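Local coordinates for aldo-keto reductase AKR2E4 (Bombyx mori, PDB 3WCZ), which reduces 3-dehydroecdysone and certain other carbonyl compounds with NADPH, but not NADH, as cosubstrate, and may take part in the regulation of molting, at residues 34-45 / 60-71. Residues are numbered along the deposited sequence; the frame is centred on the assembly and turned at random. Where two conformers were deposited one is given.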
ATOM      1  N   ILE A  34      19.465  -3.042   4.088  1.00 14.01           N
ATOM      2  CA  ILE A  34      18.124  -3.573   4.267  1.00 14.98           C
ATOM      3  C   ILE A  34      17.731  -3.681   5.750  1.00 13.96           C
ATOM      4  O   ILE A  34      16.532  -3.675   6.077  1.00 11.03           O
ATOM      5  CB  ILE A  34      17.965  -4.911   3.528  1.00 15.62           C
ATOM      6  CG1 ILE A  34      16.496  -5.173   3.181  1.00 18.23           C
ATOM      7  CG2 ILE A  34      18.578  -6.039   4.331  1.00 17.54           C
ATOM      8  CD1 ILE A  34      16.344  -6.248   2.103  1.00 22.15           C
ATOM      9  N   ASP A  35      18.697  -3.758   6.665  1.00 12.91           N
ATOM     10  CA  ASP A  35      18.374  -3.820   8.087  1.00 12.33           C
ATOM     11  C   ASP A  35      17.602  -2.589   8.530  1.00 10.82           C
ATOM     12  O   ASP A  35      16.897  -2.627   9.551  1.00 10.81           O
ATOM     13  CB  ASP A  35      19.653  -3.977   8.920  1.00 12.30           C
ATOM     14  CG  ASP A  35      19.369  -4.252  10.390  1.00 12.50           C
ATOM     15  OD1 ASP A  35      18.677  -5.256  10.683  1.00 12.57           O
ATOM     16  OD2 ASP A  35      19.829  -3.469  11.244  1.00 15.16           O
ATOM     17  N   GLU A  36      17.722  -1.486   7.794  1.00 11.61           N
ATOM     18  CA  GLU A  36      16.949  -0.299   8.165  1.00 10.84           C
ATOM     19  C   GLU A  36      15.441  -0.550   8.109  1.00 11.10           C
ATOM     20  O   GLU A  36      14.685   0.168   8.747  1.00 10.71           O
ATOM     21  CB  GLU A  36      17.290   0.888   7.268  1.00 14.72           C
ATOM     22  CG  GLU A  36      16.777   0.732   5.827  1.00 18.67           C
ATOM     23  CD  GLU A  36      16.924   2.004   5.002  1.00 21.95           C
ATOM     24  OE1 GLU A  36      17.399   3.029   5.559  1.00 27.94           O
ATOM     25  OE2 GLU A  36      16.569   1.967   3.795  1.00 20.63           O
ATOM     26  N   VAL A  37      15.004  -1.551   7.368  1.00 10.94           N
ATOM     27  CA  VAL A  37      13.588  -1.886   7.321  1.00 11.44           C
ATOM     28  C   VAL A  37      13.158  -2.500   8.645  1.00 10.29           C
ATOM     29  O   VAL A  37      12.082  -2.196   9.140  1.00  9.77           O
ATOM     30  CB  VAL A  37      13.300  -2.842   6.140  1.00 10.92           C
ATOM     31  CG1 VAL A  37      11.870  -3.349   6.195  1.00 10.32           C
ATOM     32  CG2 VAL A  37      13.580  -2.146   4.799  1.00 12.16           C
ATOM     33  N   ARG A  38      13.965  -3.380   9.231  1.00  9.24           N
ATOM     34  CA  ARG A  38      13.674  -3.932  10.540  1.00 10.33           C
ATOM     35  C   ARG A  38      13.547  -2.803  11.547  1.00 10.18           C
ATOM     36  O   ARG A  38      12.567  -2.713  12.301  1.00  9.83           O
ATOM     37  CB  ARG A  38      14.776  -4.910  10.982  1.00  9.61           C
ATOM     38  CG  ARG A  38      14.653  -5.355  12.426  1.00 10.01           C
ATOM     39  CD  ARG A  38      15.964  -5.979  12.978  1.00 10.63           C
ATOM     40  NE  ARG A  38      17.037  -4.988  12.924  1.00 11.83           N
ATOM     41  CZ  ARG A  38      17.112  -3.947  13.734  1.00 12.41           C
ATOM     42  NH1 ARG A  38      16.258  -3.794  14.730  1.00 14.36           N
ATOM     43  NH2 ARG A  38      18.064  -3.052  13.549  1.00 14.18           N
ATOM     44  N   GLN A  39      14.512  -1.886  11.532  1.00  9.98           N
ATOM     45  CA  GLN A  39      14.483  -0.768  12.465  1.00 10.78           C
ATOM     46  C   GLN A  39      13.272   0.133  12.229  1.00  8.02           C
ATOM     47  O   GLN A  39      12.653   0.602  13.187  1.00  9.45           O
ATOM     48  CB  GLN A  39      15.787   0.030  12.333  1.00 11.31           C
ATOM     49  CG  GLN A  39      15.943   1.137  13.380  1.00 13.35           C
ATOM     50  CD  GLN A  39      15.992   0.574  14.789  1.00 19.85           C
ATOM     51  OE1 GLN A  39      16.860  -0.246  15.102  1.00 27.56           O
ATOM     52  NE2 GLN A  39      15.040   0.959  15.632  1.00 19.85           N
ATOM     53  N   ALA A  40      12.935   0.377  10.961  1.00  8.57           N
ATOM     54  CA  ALA A  40      11.789   1.230  10.635  1.00  8.73           C
ATOM     55  C   ALA A  40      10.484   0.620  11.140  1.00  8.11           C
ATOM     56  O   ALA A  40       9.629   1.317  11.665  1.00  8.83           O
ATOM     57  CB  ALA A  40      11.707   1.433   9.150  1.00  9.66           C
ATOM     58  N   VAL A  41      10.319  -0.685  10.941  1.00  8.47           N
ATOM     59  CA  VAL A  41       9.128  -1.377  11.443  1.00  8.76           C
ATOM     60  C   VAL A  41       9.014  -1.237  12.952  1.00  8.74           C
ATOM     61  O   VAL A  41       7.936  -0.925  13.491  1.00  8.56           O
ATOM     62  CB  VAL A  41       9.126  -2.852  11.005  1.00  8.87           C
ATOM     63  CG1 VAL A  41       8.092  -3.677  11.780  1.00  9.52           C
ATOM     64  CG2 VAL A  41       8.844  -2.921   9.519  1.00  8.06           C
ATOM     65  N   TYR A  42      10.124  -1.454  13.646  1.00  8.93           N
ATOM     66  CA  TYR A  42      10.132  -1.278  15.092  1.00 10.27           C
ATOM     67  C   TYR A  42       9.767   0.145  15.513  1.00  9.30           C
ATOM     68  O   TYR A  42       8.906   0.361  16.350  1.00  9.69           O
ATOM     69  CB  TYR A  42      11.489  -1.676  15.669  1.00 10.66           C
ATOM     70  CG  TYR A  42      11.482  -1.702  17.173  1.00 10.53           C
ATOM     71  CD1 TYR A  42      11.152  -2.862  17.854  1.00 11.14           C
ATOM     72  CD2 TYR A  42      11.743  -0.548  17.912  1.00 11.82           C
ATOM     73  CE1 TYR A  42      11.103  -2.896  19.235  1.00 11.80           C
ATOM     74  CE2 TYR A  42      11.701  -0.571  19.289  1.00 11.84           C
ATOM     75  CZ  TYR A  42      11.397  -1.756  19.941  1.00 12.73           C
ATOM     76  OH  TYR A  42      11.352  -1.805  21.319  1.00 16.23           O
ATOM     77  N   TRP A  43      10.433   1.129  14.912  1.00  8.93           N
ATOM     78  CA  TRP A  43      10.154   2.511  15.233  1.00  8.68           C
ATOM     79  C   TRP A  43       8.688   2.894  14.949  1.00  8.57           C
ATOM     80  O   TRP A  43       8.065   3.662  15.684  1.00  9.11           O
ATOM     81  CB  TRP A  43      11.069   3.427  14.434  1.00  9.48           C
ATOM     82  CG  TRP A  43      12.420   3.632  15.017  1.00 12.21           C
ATOM     83  CD1 TRP A  43      12.776   3.503  16.328  1.00 12.43           C
ATOM     84  CD2 TRP A  43      13.592   4.063  14.308  1.00 12.36           C
ATOM     85  NE1 TRP A  43      14.106   3.845  16.486  1.00 14.34           N
ATOM     86  CE2 TRP A  43      14.629   4.182  15.265  1.00 13.15           C
ATOM     87  CE3 TRP A  43      13.871   4.346  12.969  1.00 10.34           C
ATOM     88  CZ2 TRP A  43      15.923   4.566  14.919  1.00 14.60           C
ATOM     89  CZ3 TRP A  43      15.164   4.743  12.628  1.00 13.70           C
ATOM     90  CH2 TRP A  43      16.168   4.844  13.600  1.00 12.53           C
ATOM     91  N   ALA A  44       8.156   2.387  13.836  1.00  8.48           N
ATOM     92  CA  ALA A  44       6.775   2.683  13.469  1.00  8.49           C
ATOM     93  C   ALA A  44       5.833   2.159  14.533  1.00  8.48           C
ATOM     94  O   ALA A  44       4.960   2.873  15.010  1.00  8.47           O
ATOM     95  CB  ALA A  44       6.442   2.103  12.109  1.00  9.37           C
ATOM     96  N   ILE A  45       6.002   0.902  14.920  1.00  8.44           N
ATOM     97  CA  ILE A  45       5.144   0.355  15.962  1.00  9.01           C
ATOM     98  C   ILE A  45       5.289   1.137  17.270  1.00  9.81           C
ATOM     99  O   ILE A  45       4.303   1.431  17.928  1.00  9.33           O
ATOM    100  CB  ILE A  45       5.428  -1.148  16.152  1.00  9.37           C
ATOM    101  CG1 ILE A  45       5.064  -1.915  14.866  1.00  9.25           C
ATOM    102  CG2 ILE A  45       4.673  -1.705  17.359  1.00 11.65           C
ATOM    103  CD1 ILE A  45       5.540  -3.356  14.835  1.00 10.08           C
ATOM    104  N   ASP A  60      12.229  -8.276   1.615  1.00 10.26           N
ATOM    105  CA  ASP A  60      12.492  -7.785   2.977  1.00 10.86           C
ATOM    106  C   ASP A  60      11.464  -8.253   3.985  1.00 10.31           C
ATOM    107  O   ASP A  60      11.387  -7.702   5.075  1.00 10.24           O
ATOM    108  CB  ASP A  60      12.705  -6.249   3.048  1.00  9.72           C
ATOM    109  CG  ASP A  60      11.484  -5.433   2.670  1.00 10.14           C
ATOM    110  OD1 ASP A  60      10.363  -5.961   2.513  1.00 10.60           O
ATOM    111  OD2 ASP A  60      11.678  -4.185   2.588  1.00 10.10           O
ATOM    112  N   GLU A  61      10.691  -9.285   3.661  1.00  9.10           N
ATOM    113  CA  GLU A  61       9.773  -9.848   4.644  1.00  9.84           C
ATOM    114  C   GLU A  61      10.506 -10.328   5.887  1.00  9.10           C
ATOM    115  O   GLU A  61       9.970 -10.264   7.005  1.00  9.48           O
ATOM    116  CB  GLU A  61       8.903 -10.966   4.039  1.00  8.70           C
ATOM    117  CG  GLU A  61       7.788 -10.446   3.123  1.00  9.30           C
ATOM    118  CD  GLU A  61       7.179 -11.519   2.257  1.00 10.40           C
ATOM    119  OE1 GLU A  61       7.941 -12.386   1.784  1.00 11.01           O
ATOM    120  OE2 GLU A  61       5.952 -11.473   2.048  1.00  9.23           O
ATOM    121  N   GLU A  62      11.738 -10.817   5.700  1.00 10.20           N
ATOM    122  CA  GLU A  62      12.502 -11.265   6.847  1.00 10.98           C
ATOM    123  C   GLU A  62      12.756 -10.106   7.817  1.00 10.04           C
ATOM    124  O   GLU A  62      12.600 -10.263   9.039  1.00 10.16           O
ATOM    125  CB  GLU A  62      13.829 -11.878   6.372  1.00 15.41           C
ATOM    126  CG  GLU A  62      14.843 -12.194   7.469  1.00 21.38           C
ATOM    127  CD  GLU A  62      16.129 -12.818   6.915  1.00 29.12           C
ATOM    128  OE1 GLU A  62      16.215 -13.042   5.684  1.00 35.81           O
ATOM    129  OE2 GLU A  62      17.046 -13.103   7.713  1.00 24.64           O
ATOM    130  N   GLN A  63      13.131  -8.947   7.287  1.00 10.10           N
ATOM    131  CA  GLN A  63      13.388  -7.765   8.106  1.00  9.90           C
ATOM    132  C   GLN A  63      12.096  -7.281   8.779  1.00 10.51           C
ATOM    133  O   GLN A  63      12.092  -6.906   9.951  1.00  9.23           O
ATOM    134  CB  GLN A  63      13.967  -6.634   7.273  1.00  9.67           C
ATOM    135  CG  GLN A  63      15.438  -6.786   6.937  1.00 14.20           C
ATOM    136  CD  GLN A  63      15.734  -7.991   6.071  1.00 13.56           C
ATOM    137  OE1 GLN A  63      15.021  -8.291   5.120  1.00 13.18           O
ATOM    138  NE2 GLN A  63      16.805  -8.710   6.413  1.00 18.05           N
ATOM    139  N   VAL A  64      10.994  -7.274   8.035  1.00  8.56           N
ATOM    140  CA  VAL A  64       9.710  -6.928   8.609  1.00  8.83           C
ATOM    141  C   VAL A  64       9.377  -7.868   9.763  1.00 10.18           C
ATOM    142  O   VAL A  64       8.945  -7.432  10.827  1.00  9.48           O
ATOM    143  CB  VAL A  64       8.616  -6.936   7.535  1.00  8.84           C
ATOM    144  CG1 VAL A  64       7.268  -6.743   8.173  1.00  9.26           C
ATOM    145  CG2 VAL A  64       8.873  -5.874   6.490  1.00  8.75           C
ATOM    146  N   GLY A  65       9.599  -9.161   9.552  1.00  9.05           N
ATOM    147  CA  GLY A  65       9.373 -10.124  10.597  1.00 10.74           C
ATOM    148  C   GLY A  65      10.254  -9.931  11.803  1.00  9.46           C
ATOM    149  O   GLY A  65       9.814 -10.117  12.926  1.00  9.97           O
ATOM    150  N   GLN A  66      11.507  -9.562  11.574  1.00  9.38           N
ATOM    151  CA  GLN A  66      12.435  -9.258  12.673  1.00 10.18           C
ATOM    152  C   GLN A  66      11.923  -8.077  13.501  1.00  9.38           C
ATOM    153  O   GLN A  66      11.961  -8.131  14.725  1.00 11.18           O
ATOM    154  CB  GLN A  66      13.861  -8.982  12.147  1.00  9.90           C
ATOM    155  CG  GLN A  66      14.568 -10.210  11.604  1.00 12.41           C
ATOM    156  CD  GLN A  66      15.819  -9.830  10.810  1.00 11.85           C
ATOM    157  OE1 GLN A  66      15.990  -8.701  10.352  1.00 11.87           O
ATOM    158  NE2 GLN A  66      16.720 -10.797  10.651  1.00 13.97           N
ATOM    159  N   GLY A  67      11.476  -7.018  12.836  1.00  8.87           N
ATOM    160  CA  GLY A  67      10.972  -5.840  13.512  1.00  8.62           C
ATOM    161  C   GLY A  67       9.722  -6.123  14.307  1.00  9.09           C
ATOM    162  O   GLY A  67       9.592  -5.692  15.454  1.00  9.97           O
ATOM    163  N   ILE A  68       8.798  -6.879  13.717  1.00  9.22           N
ATOM    164  CA  ILE A  68       7.577  -7.292  14.404  1.00  8.92           C
ATOM    165  C   ILE A  68       7.923  -8.123  15.631  1.00  9.42           C
ATOM    166  O   ILE A  68       7.377  -7.909  16.712  1.00  9.64           O
ATOM    167  CB  ILE A  68       6.654  -8.082  13.487  1.00  8.76           C
ATOM    168  CG1 ILE A  68       6.066  -7.143  12.423  1.00 10.02           C
ATOM    169  CG2 ILE A  68       5.576  -8.808  14.272  1.00  9.46           C
ATOM    170  CD1 ILE A  68       5.324  -7.834  11.331  1.00 12.17           C
ATOM    171  N   ALA A  69       8.839  -9.073  15.456  0.95  9.08           N
ATOM    172  CA  ALA A  69       9.182  -9.961  16.562  0.95  9.50           C
ATOM    173  C   ALA A  69       9.789  -9.173  17.716  0.95 10.44           C
ATOM    174  O   ALA A  69       9.502  -9.435  18.887  0.95 11.65           O
ATOM    175  CB  ALA A  69      10.130 -11.052  16.099  0.95 11.17           C
ATOM    176  N   GLU A  70      10.628  -8.195  17.390  1.00 10.44           N
ATOM    177  CA  GLU A  70      11.233  -7.357  18.431  1.00 11.29           C
ATOM    178  C   GLU A  70      10.189  -6.488  19.139  1.00 11.10           C
ATOM    179  O   GLU A  70      10.213  -6.337  20.360  1.00 11.02           O
ATOM    180  CB  GLU A  70      12.346  -6.476  17.847  1.00 12.19           C
ATOM    181  CG  GLU A  70      13.589  -7.258  17.494  1.00 14.63           C
ATOM    182  CD  GLU A  70      14.604  -6.486  16.662  1.00 18.25           C
ATOM    183  OE1 GLU A  70      14.274  -5.417  16.111  1.00 20.06           O
ATOM    184  OE2 GLU A  70      15.742  -7.007  16.523  1.00 27.12           O
ATOM    185  N   ALA A  71       9.230  -5.952  18.384  1.00  9.45           N
ATOM    186  CA  ALA A  71       8.182  -5.146  18.982  1.00  9.79           C
ATOM    187  C   ALA A  71       7.323  -5.986  19.935  1.00 10.61           C
ATOM    188  O   ALA A  71       6.918  -5.522  20.998  1.00 11.14           O
ATOM    189  CB  ALA A  71       7.321  -4.511  17.899  1.00 10.26           C
TER
HETATM  190  O   HOH W   1      17.980  -7.306   9.093  1.00 13.95           O
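Neighbouring outer helices of the (β/α)8 barrel of the aldo-keto reductases meet here: Arg38 and Val41 of helix 35-46, which follows the first barrel strand, pack on Gly67 of helix 61-73, which follows the second. The axes of segments 35-45 and 61-71 approach to 7.4 Å, crossing at -37°, a closeness that Gly67 permits, since a CB there would clash with Arg38 O and Val41 CB. Arg38 CA lies 4.4 Å from Gly67 CA, and its CA-H meets Gln63 O.

The side chain of Arg38 is a knob in a hole formed by Gln63, Gln66, Gly67 and Glu70. Arg38 CG passes 3.7 Å from Gln66 CB; the bend at chi3 (61°) then turns the guanidinium back over its own helix, where NE and NH2 grip OD1 and OD2 of Asp35 side-on, Arg38 NE to Asp35 OD1 at 2.8 Å. Arg38 NH1 crosses to the other helix, meeting the syn lone pair of Glu70 OE1 at 2.9 Å. This bond is somewhat bent (150°); OE1 lies near the guanidinium plane, but the carboxylate is turned steeply against it. A water joins Asp35 OD1, Gln66 OE1 and Gln63 NE2.

Beneath these polar groups lies a largely apolar strip. Val37 CG1 meets Val64 CG2 at 3.9 Å, Val41 CG1 faces Ile68, and Ile45 CD1 reaches Ala71 CB at 3.7 Å. Tyr42 sets its ring edge against the backbone of Glu70 and Ala71, its OH bonded to Asn74. Apart from this strip, Asp60 packs against Ile34 and Val37, close to Tyr58, the probable proton donor.

A leucine in place of Arg38 would probably leave Asp35 and Glu70 without the cation between them. Held by Asp35, the guanidinium thus probably adds electrostatic attraction to Glu70 above a hydrophobic seam.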